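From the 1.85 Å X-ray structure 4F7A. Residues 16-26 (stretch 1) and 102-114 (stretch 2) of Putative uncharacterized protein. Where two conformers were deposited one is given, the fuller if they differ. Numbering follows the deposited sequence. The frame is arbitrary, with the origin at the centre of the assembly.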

ATOM      1  N   TYR A  16     -20.954 -18.987  22.475  1.00 58.21           N
ATOM      2  CA  TYR A  16     -20.253 -20.061  21.755  1.00 56.88           C
ATOM      3  C   TYR A  16     -19.923 -19.600  20.318  1.00 54.00           C
ATOM      4  O   TYR A  16     -18.797 -19.788  19.856  1.00 54.03           O
ATOM      5  CB  TYR A  16     -21.067 -21.370  21.751  1.00 56.87           C
ATOM      6  N   ASP A  17     -20.894 -18.971  19.646  1.00 51.26           N
ATOM      7  CA  ASP A  17     -20.707 -18.407  18.295  1.00 49.96           C
ATOM      8  C   ASP A  17     -19.736 -17.211  18.257  1.00 47.38           C
ATOM      9  O   ASP A  17     -18.920 -17.094  17.328  1.00 45.43           O
ATOM     10  CB  ASP A  17     -22.061 -18.010  17.669  1.00 50.68           C
ATOM     11  CG  ASP A  17     -22.905 -19.235  17.258  1.00 56.08           C
ATOM     12  OD1 ASP A  17     -22.959 -20.212  18.038  1.00 53.74           O
ATOM     13  OD2 ASP A  17     -23.509 -19.220  16.154  1.00 58.11           O
ATOM     14  N   PHE A  18     -19.818 -16.329  19.258  1.00 42.82           N
ATOM     15  CA  PHE A  18     -18.853 -15.246  19.378  1.00 39.39           C
ATOM     16  C   PHE A  18     -17.415 -15.796  19.351  1.00 39.28           C
ATOM     17  O   PHE A  18     -16.598 -15.349  18.564  1.00 36.93           O
ATOM     18  CB  PHE A  18     -19.069 -14.410  20.656  1.00 39.66           C
ATOM     19  CG  PHE A  18     -18.000 -13.385  20.867  1.00 39.18           C
ATOM     20  CD1 PHE A  18     -18.084 -12.138  20.246  1.00 41.38           C
ATOM     21  CD2 PHE A  18     -16.863 -13.687  21.623  1.00 46.30           C
ATOM     22  CE1 PHE A  18     -17.057 -11.194  20.395  1.00 35.15           C
ATOM     23  CE2 PHE A  18     -15.830 -12.747  21.785  1.00 47.05           C
ATOM     24  CZ  PHE A  18     -15.929 -11.497  21.171  1.00 40.82           C
ATOM     25  N   GLN A  19     -17.099 -16.758  20.217  1.00 39.97           N
ATOM     26  CA  GLN A  19     -15.748 -17.342  20.253  1.00 41.11           C
ATOM     27  C   GLN A  19     -15.427 -18.083  18.950  1.00 39.90           C
ATOM     28  O   GLN A  19     -14.263 -18.146  18.529  1.00 38.24           O
ATOM     29  CB  GLN A  19     -15.595 -18.326  21.432  1.00 43.79           C
ATOM     30  CG  GLN A  19     -15.740 -17.705  22.826  1.00 48.19           C
ATOM     31  CD  GLN A  19     -14.703 -16.623  23.103  1.00 54.33           C
ATOM     32  OE1 GLN A  19     -13.558 -16.703  22.648  1.00 52.46           O
ATOM     33  NE2 GLN A  19     -15.104 -15.603  23.850  1.00 54.70           N
ATOM     34  N   LYS A  20     -16.466 -18.644  18.326  1.00 38.44           N
ATOM     35  CA  LYS A  20     -16.302 -19.400  17.087  1.00 38.62           C
ATOM     36  C   LYS A  20     -15.850 -18.470  15.964  1.00 33.50           C
ATOM     37  O   LYS A  20     -14.844 -18.747  15.333  1.00 33.64           O
ATOM     38  CB  LYS A  20     -17.593 -20.151  16.699  1.00 39.95           C
ATOM     39  CG  LYS A  20     -17.406 -21.207  15.585  1.00 43.39           C
ATOM     40  CD  LYS A  20     -18.692 -22.015  15.335  1.00 48.52           C
ATOM     41  CE  LYS A  20     -18.739 -22.663  13.948  1.00 49.74           C
ATOM     42  NZ  LYS A  20     -17.784 -23.787  13.799  1.00 52.35           N
ATOM     43  N   TYR A  21     -16.557 -17.360  15.749  1.00 33.19           N
ATOM     44  CA  TYR A  21     -16.332 -16.505  14.553  1.00 32.81           C
ATOM     45  C   TYR A  21     -15.635 -15.184  14.752  1.00 32.66           C
ATOM     46  O   TYR A  21     -14.799 -14.787  13.933  1.00 31.79           O
ATOM     47  CB  TYR A  21     -17.658 -16.164  13.891  1.00 34.61           C
ATOM     48  CG  TYR A  21     -18.449 -17.362  13.488  1.00 34.31           C
ATOM     49  CD1 TYR A  21     -18.075 -18.125  12.382  1.00 35.46           C
ATOM     50  CD2 TYR A  21     -19.567 -17.747  14.201  1.00 42.17           C
ATOM     51  CE1 TYR A  21     -18.783 -19.230  12.016  1.00 27.82           C
ATOM     52  CE2 TYR A  21     -20.284 -18.862  13.849  1.00 39.10           C
ATOM     53  CZ  TYR A  21     -19.896 -19.591  12.750  1.00 37.27           C
ATOM     54  OH  TYR A  21     -20.615 -20.687  12.402  1.00 38.52           O
ATOM     55  N   THR A  22     -15.975 -14.470  15.823  1.00 30.66           N
ATOM     56  CA  THR A  22     -15.598 -13.063  15.910  0.50 29.42           C
ATOM     57  C   THR A  22     -14.105 -12.862  16.178  1.00 27.58           C
ATOM     58  O   THR A  22     -13.495 -11.944  15.620  1.00 27.89           O
ATOM     59  CB  THR A  22     -16.499 -12.304  16.936  0.50 31.22           C
ATOM     60  OG1 THR A  22     -17.847 -12.277  16.445  0.50 32.80           O
ATOM     61  CG2 THR A  22     -16.025 -10.894  17.132  0.50 26.67           C
ATOM     62  N   THR A  23     -13.511 -13.714  17.008  0.50 26.33           N
ATOM     63  CA  THR A  23     -12.087 -13.599  17.340  0.50 25.89           C
ATOM     64  C   THR A  23     -11.184 -13.697  16.107  0.50 25.14           C
ATOM     65  O   THR A  23     -10.178 -12.980  16.006  0.50 23.59           O
ATOM     66  CB  THR A  23     -11.638 -14.678  18.367  0.50 28.51           C
ATOM     67  OG1 THR A  23     -12.338 -14.484  19.609  0.50 30.71           O
ATOM     68  CG2 THR A  23     -10.124 -14.602  18.604  0.50 29.07           C
ATOM     69  N   ASN A  24     -11.533 -14.578  15.167  1.00 21.36           N
ATOM     70  CA  ASN A  24     -10.766 -14.683  13.924  1.00 18.85           C
ATOM     71  C   ASN A  24     -10.712 -13.342  13.181  1.00 15.47           C
ATOM     72  O   ASN A  24      -9.676 -12.959  12.649  1.00 15.22           O
ATOM     73  CB  ASN A  24     -11.358 -15.753  12.963  1.00 17.01           C
ATOM     74  CG  ASN A  24     -11.205 -17.180  13.481  1.00 20.37           C
ATOM     75  OD1 ASN A  24     -10.279 -17.496  14.223  1.00 19.92           O
ATOM     76  ND2 ASN A  24     -12.129 -18.046  13.092  1.00 20.37           N
ATOM     77  N   PHE A  25     -11.831 -12.638  13.149  1.00 14.22           N
ATOM     78  CA  PHE A  25     -11.905 -11.353  12.488  1.00 14.47           C
ATOM     79  C   PHE A  25     -11.008 -10.308  13.131  1.00 16.69           C
ATOM     80  O   PHE A  25     -10.474  -9.451  12.439  1.00 16.31           O
ATOM     81  CB  PHE A  25     -13.339 -10.855  12.442  1.00 15.46           C
ATOM     82  CG  PHE A  25     -14.148 -11.523  11.370  1.00 14.31           C
ATOM     83  CD1 PHE A  25     -14.061 -11.083  10.060  1.00 18.59           C
ATOM     84  CD2 PHE A  25     -14.932 -12.603  11.664  1.00 18.30           C
ATOM     85  CE1 PHE A  25     -14.785 -11.719   9.053  1.00 19.60           C
ATOM     86  CE2 PHE A  25     -15.643 -13.259  10.676  1.00 18.16           C
ATOM     87  CZ  PHE A  25     -15.580 -12.791   9.366  1.00 14.93           C
ATOM     88  N   GLU A  26     -10.845 -10.405  14.440  1.00 15.96           N
ATOM     89  CA  GLU A  26      -9.997  -9.494  15.177  1.00 17.05           C
ATOM     90  C   GLU A  26      -8.526  -9.700  14.796  1.00 18.16           C
ATOM     91  O   GLU A  26      -7.791  -8.743  14.549  1.00 14.59           O
ATOM     92  CB  GLU A  26     -10.189  -9.703  16.671  1.00 17.21           C
ATOM     93  CG  GLU A  26      -9.263  -8.845  17.488  1.00 23.97           C
ATOM     94  CD  GLU A  26      -9.407  -9.036  19.008  1.00 26.18           C
ATOM     95  OE1 GLU A  26     -10.303  -9.779  19.456  1.00 28.28           O
ATOM     96  OE2 GLU A  26      -8.594  -8.430  19.735  1.00 29.84           O
ATOM     97  N   LEU A 102     -13.191 -21.563   6.030  1.00 19.71           N
ATOM     98  CA  LEU A 102     -13.678 -22.918   6.170  1.00 20.46           C
ATOM     99  C   LEU A 102     -14.904 -22.981   7.066  1.00 22.86           C
ATOM    100  O   LEU A 102     -15.826 -23.736   6.785  1.00 20.85           O
ATOM    101  CB  LEU A 102     -12.600 -23.845   6.733  1.00 22.55           C
ATOM    102  CG  LEU A 102     -11.367 -24.097   5.852  1.00 26.90           C
ATOM    103  CD1 LEU A 102     -10.422 -25.089   6.544  1.00 27.87           C
ATOM    104  CD2 LEU A 102     -11.731 -24.571   4.429  1.00 30.36           C
ATOM    105  N   ILE A 103     -14.925 -22.194   8.144  1.00 19.86           N
ATOM    106  CA  ILE A 103     -16.033 -22.295   9.085  1.00 20.85           C
ATOM    107  C   ILE A 103     -17.230 -21.441   8.725  1.00 20.33           C
ATOM    108  O   ILE A 103     -18.263 -21.571   9.345  1.00 21.72           O
ATOM    109  CB  ILE A 103     -15.614 -22.068  10.579  1.00 22.57           C
ATOM    110  CG1 ILE A 103     -15.216 -20.614  10.865  1.00 21.00           C
ATOM    111  CG2 ILE A 103     -14.507 -23.068  10.979  1.00 24.21           C
ATOM    112  CD1 ILE A 103     -14.761 -20.408  12.313  1.00 21.52           C
ATOM    113  N   THR A 104     -17.120 -20.577   7.721  1.00 21.05           N
ATOM    114  CA  THR A 104     -18.274 -19.762   7.325  1.00 20.45           C
ATOM    115  C   THR A 104     -18.823 -20.112   5.939  1.00 23.29           C
ATOM    116  O   THR A 104     -20.006 -19.865   5.674  1.00 22.71           O
ATOM    117  CB  THR A 104     -17.965 -18.261   7.351  1.00 21.26           C
ATOM    118  OG1 THR A 104     -16.906 -17.968   6.445  1.00 17.09           O
ATOM    119  CG2 THR A 104     -17.586 -17.785   8.781  1.00 18.94           C
ATOM    120  N   GLN A 105     -17.987 -20.693   5.075  1.00 22.84           N
ATOM    121  CA  GLN A 105     -18.373 -20.907   3.667  1.00 23.79           C
ATOM    122  C   GLN A 105     -19.620 -21.776   3.470  1.00 26.01           C
ATOM    123  O   GLN A 105     -20.348 -21.581   2.502  1.00 25.66           O
ATOM    124  CB  GLN A 105     -17.202 -21.459   2.838  1.00 23.37           C
ATOM    125  CG  GLN A 105     -16.722 -22.844   3.230  1.00 23.34           C
ATOM    126  CD  GLN A 105     -15.504 -23.276   2.425  1.00 29.86           C
ATOM    127  OE1 GLN A 105     -14.967 -22.513   1.628  1.00 29.40           O
ATOM    128  NE2 GLN A 105     -15.068 -24.510   2.637  1.00 32.37           N
ATOM    129  N   ASP A 106     -19.870 -22.701   4.397  1.00 25.74           N
ATOM    130  CA  ASP A 106     -21.004 -23.611   4.320  1.00 29.11           C
ATOM    131  C   ASP A 106     -22.074 -23.265   5.364  1.00 30.58           C
ATOM    132  O   ASP A 106     -22.977 -24.061   5.568  1.00 32.05           O
ATOM    133  CB  ASP A 106     -20.541 -25.074   4.539  1.00 28.97           C
ATOM    134  CG  ASP A 106     -19.554 -25.557   3.470  1.00 37.68           C
ATOM    135  OD1 ASP A 106     -19.803 -25.246   2.280  1.00 26.77           O
ATOM    136  OD2 ASP A 106     -18.550 -26.253   3.830  1.00 36.72           O
ATOM    137  N   GLU A 107     -21.990 -22.093   6.012  1.00 27.11           N
ATOM    138  CA  GLU A 107     -22.937 -21.737   7.084  1.00 28.29           C
ATOM    139  C   GLU A 107     -24.063 -20.831   6.586  1.00 28.08           C
ATOM    140  O   GLU A 107     -23.831 -19.693   6.161  1.00 27.32           O
ATOM    141  CB  GLU A 107     -22.220 -21.063   8.265  1.00 25.94           C
ATOM    142  CG  GLU A 107     -21.405 -22.003   9.133  1.00 30.73           C
ATOM    143  CD  GLU A 107     -22.243 -23.080   9.840  1.00 33.85           C
ATOM    144  OE1 GLU A 107     -23.472 -22.936   9.944  1.00 36.53           O
ATOM    145  OE2 GLU A 107     -21.658 -24.084  10.284  1.00 37.05           O
ATOM    146  N   ALA A 108     -25.292 -21.331   6.684  1.00 28.63           N
ATOM    147  CA  ALA A 108     -26.448 -20.650   6.112  1.00 29.71           C
ATOM    148  C   ALA A 108     -26.656 -19.271   6.729  1.00 28.10           C
ATOM    149  O   ALA A 108     -27.060 -18.340   6.045  1.00 29.76           O
ATOM    150  CB  ALA A 108     -27.712 -21.500   6.301  1.00 31.12           C
ATOM    151  N   LYS A 109     -26.393 -19.145   8.019  1.00 26.62           N
ATOM    152  CA  LYS A 109     -26.671 -17.901   8.737  1.00 26.99           C
ATOM    153  C   LYS A 109     -25.467 -16.932   8.747  1.00 24.28           C
ATOM    154  O   LYS A 109     -25.559 -15.856   9.307  1.00 25.45           O
ATOM    155  CB  LYS A 109     -27.126 -18.201  10.178  1.00 28.95           C
ATOM    156  CG  LYS A 109     -28.468 -18.986  10.300  1.00 34.90           C
ATOM    157  N   TYR A 110     -24.355 -17.305   8.126  1.00 22.42           N
ATOM    158  CA  TYR A 110     -23.142 -16.474   8.136  1.00 20.73           C
ATOM    159  C   TYR A 110     -22.595 -16.139   6.747  1.00 20.05           C
ATOM    160  O   TYR A 110     -21.386 -16.013   6.562  1.00 19.41           O
ATOM    161  CB  TYR A 110     -22.066 -17.157   8.977  1.00 21.35           C
ATOM    162  CG  TYR A 110     -22.424 -17.136  10.433  1.00 26.85           C
ATOM    163  CD1 TYR A 110     -22.257 -15.975  11.183  1.00 33.21           C
ATOM    164  CD2 TYR A 110     -22.979 -18.244  11.053  1.00 35.19           C
ATOM    165  CE1 TYR A 110     -22.598 -15.926  12.524  1.00 36.17           C
ATOM    166  CE2 TYR A 110     -23.328 -18.209  12.406  1.00 39.42           C
ATOM    167  CZ  TYR A 110     -23.128 -17.048  13.137  1.00 41.08           C
ATOM    168  OH  TYR A 110     -23.468 -16.981  14.480  1.00 43.65           O
ATOM    169  N   LYS A 111     -23.482 -15.957   5.779  1.00 20.41           N
ATOM    170  CA  LYS A 111     -23.057 -15.563   4.439  1.00 20.24           C
ATOM    171  C   LYS A 111     -22.332 -14.228   4.443  1.00 19.92           C
ATOM    172  O   LYS A 111     -21.383 -14.034   3.662  1.00 18.22           O
ATOM    173  CB  LYS A 111     -24.250 -15.491   3.499  1.00 23.64           C
ATOM    174  CG  LYS A 111     -24.896 -16.847   3.240  1.00 25.53           C
ATOM    175  CD  LYS A 111     -26.072 -16.722   2.270  1.00 31.75           C
ATOM    176  CE  LYS A 111     -26.748 -18.066   2.048  1.00 37.28           C
ATOM    177  NZ  LYS A 111     -27.646 -18.430   3.187  1.00 42.61           N
ATOM    178  N   HIS A 112     -22.795 -13.306   5.293  1.00 16.19           N
ATOM    179  CA  HIS A 112     -22.127 -12.024   5.479  1.00 17.50           C
ATOM    180  C   HIS A 112     -20.707 -12.153   6.048  1.00 16.50           C
ATOM    181  O   HIS A 112     -19.789 -11.466   5.576  1.00 16.04           O
ATOM    182  CB  HIS A 112     -22.983 -11.036   6.297  1.00 16.49           C
ATOM    183  CG  HIS A 112     -23.355 -11.499   7.677  1.00 19.22           C
ATOM    184  ND1 HIS A 112     -23.598 -12.819   8.000  1.00 18.16           N
ATOM    185  CD2 HIS A 112     -23.612 -10.786   8.804  1.00 20.41           C
ATOM    186  CE1 HIS A 112     -23.957 -12.903   9.272  1.00 27.61           C
ATOM    187  NE2 HIS A 112     -23.967 -11.686   9.787  1.00 18.94           N
ATOM    188  N   PHE A 113     -20.517 -13.028   7.036  1.00 14.87           N
ATOM    189  CA  PHE A 113     -19.168 -13.240   7.610  1.00 15.35           C
ATOM    190  C   PHE A 113     -18.247 -13.922   6.608  1.00 15.00           C
ATOM    191  O   PHE A 113     -17.046 -13.660   6.563  1.00 15.45           O
ATOM    192  CB  PHE A 113     -19.238 -14.109   8.870  1.00 17.32           C
ATOM    193  CG  PHE A 113     -19.653 -13.364  10.154  1.00 20.65           C
ATOM    194  CD1 PHE A 113     -20.460 -12.222  10.119  1.00 19.02           C
ATOM    195  CD2 PHE A 113     -19.301 -13.891  11.400  1.00 21.30           C
ATOM    196  CE1 PHE A 113     -20.867 -11.605  11.288  1.00 19.13           C
ATOM    197  CE2 PHE A 113     -19.695 -13.270  12.588  1.00 23.48           C
ATOM    198  CZ  PHE A 113     -20.480 -12.124  12.533  1.00 22.58           C
ATOM    199  N   TYR A 114     -18.817 -14.830   5.818  1.00 16.06           N
ATOM    200  CA  TYR A 114     -18.101 -15.475   4.698  1.00 15.12           C
ATOM    201  C   TYR A 114     -17.628 -14.430   3.694  1.00 14.59           C
ATOM    202  O   TYR A 114     -16.439 -14.352   3.377  1.00 16.02           O
ATOM    203  CB  TYR A 114     -19.013 -16.497   4.013  1.00 15.67           C
ATOM    204  CG  TYR A 114     -18.420 -17.119   2.749  1.00 15.27           C
ATOM    205  CD1 TYR A 114     -17.155 -17.717   2.755  1.00 19.19           C
ATOM    206  CD2 TYR A 114     -19.133 -17.127   1.561  1.00 23.67           C
ATOM    207  CE1 TYR A 114     -16.622 -18.303   1.574  1.00 23.09           C
ATOM    208  CE2 TYR A 114     -18.612 -17.696   0.398  1.00 19.84           C
ATOM    209  CZ  TYR A 114     -17.353 -18.265   0.408  1.00 23.54           C
ATOM    210  OH  TYR A 114     -16.863 -18.840  -0.750  1.00 22.15           O
TER
HETATM  211  O   HOH W   1     -19.099 -23.488  10.950  1.00 30.04           O

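The contact joins one face of the helix spanning 16-26 to a segment that begins in helix, passes through a type I turn from T104 to E107 and enters a second helix after Y110. Together the two bury 487 Å², and Y21, with the largest covered area of any residue here, lies at the centre.

One direct hydrogen bond crosses the contact: Y110 OH donates to D17 OD2 at 2.8 Å. The carboxylate oxygen lies near the plane of the Y110 ring, at its edge, as expected for an acceptor of a phenolic proton.

A water adds a second polar link. It donates to I103 O (2.6 Å from the water oxygen) and to E107 OE2 (2.7 Å), and accepts a weak hydrogen bond from K20 NZ (3.2 Å). The lysine thus reaches the backbone and the acidic side chain of the other segment through solvent.

Aromatic contacts make up much of the rest. The Y21 and Y110 rings lie with centroids 4.1 Å apart and planes inclined at 32°, each over one face of the other; the tilt brings Y21 CE2 to 3.4 Å from Y110 CE2. F25 and F113 meet more steeply, at 73° with centroids 5.3 Å apart, and F25 CE2 approaches F113 CD2 to 3.8 Å. The edge of the F25 ring also faces the backbone, with CZ 3.3 Å from F113 O. F113 further packs against the base of the Y21 side chain, its CD2 lying 3.8 Å from Y21 CB.

Aliphatic groups complete the packing around Y21. Its CE1 lies 4.0 Å from I103 CG1, and its CD1 is 3.6 Å from T104 CG2. The extended I103 side chain carries CD1 to the helix itself, 3.4 Å from K20 O and 3.6 Å from N24 ND2.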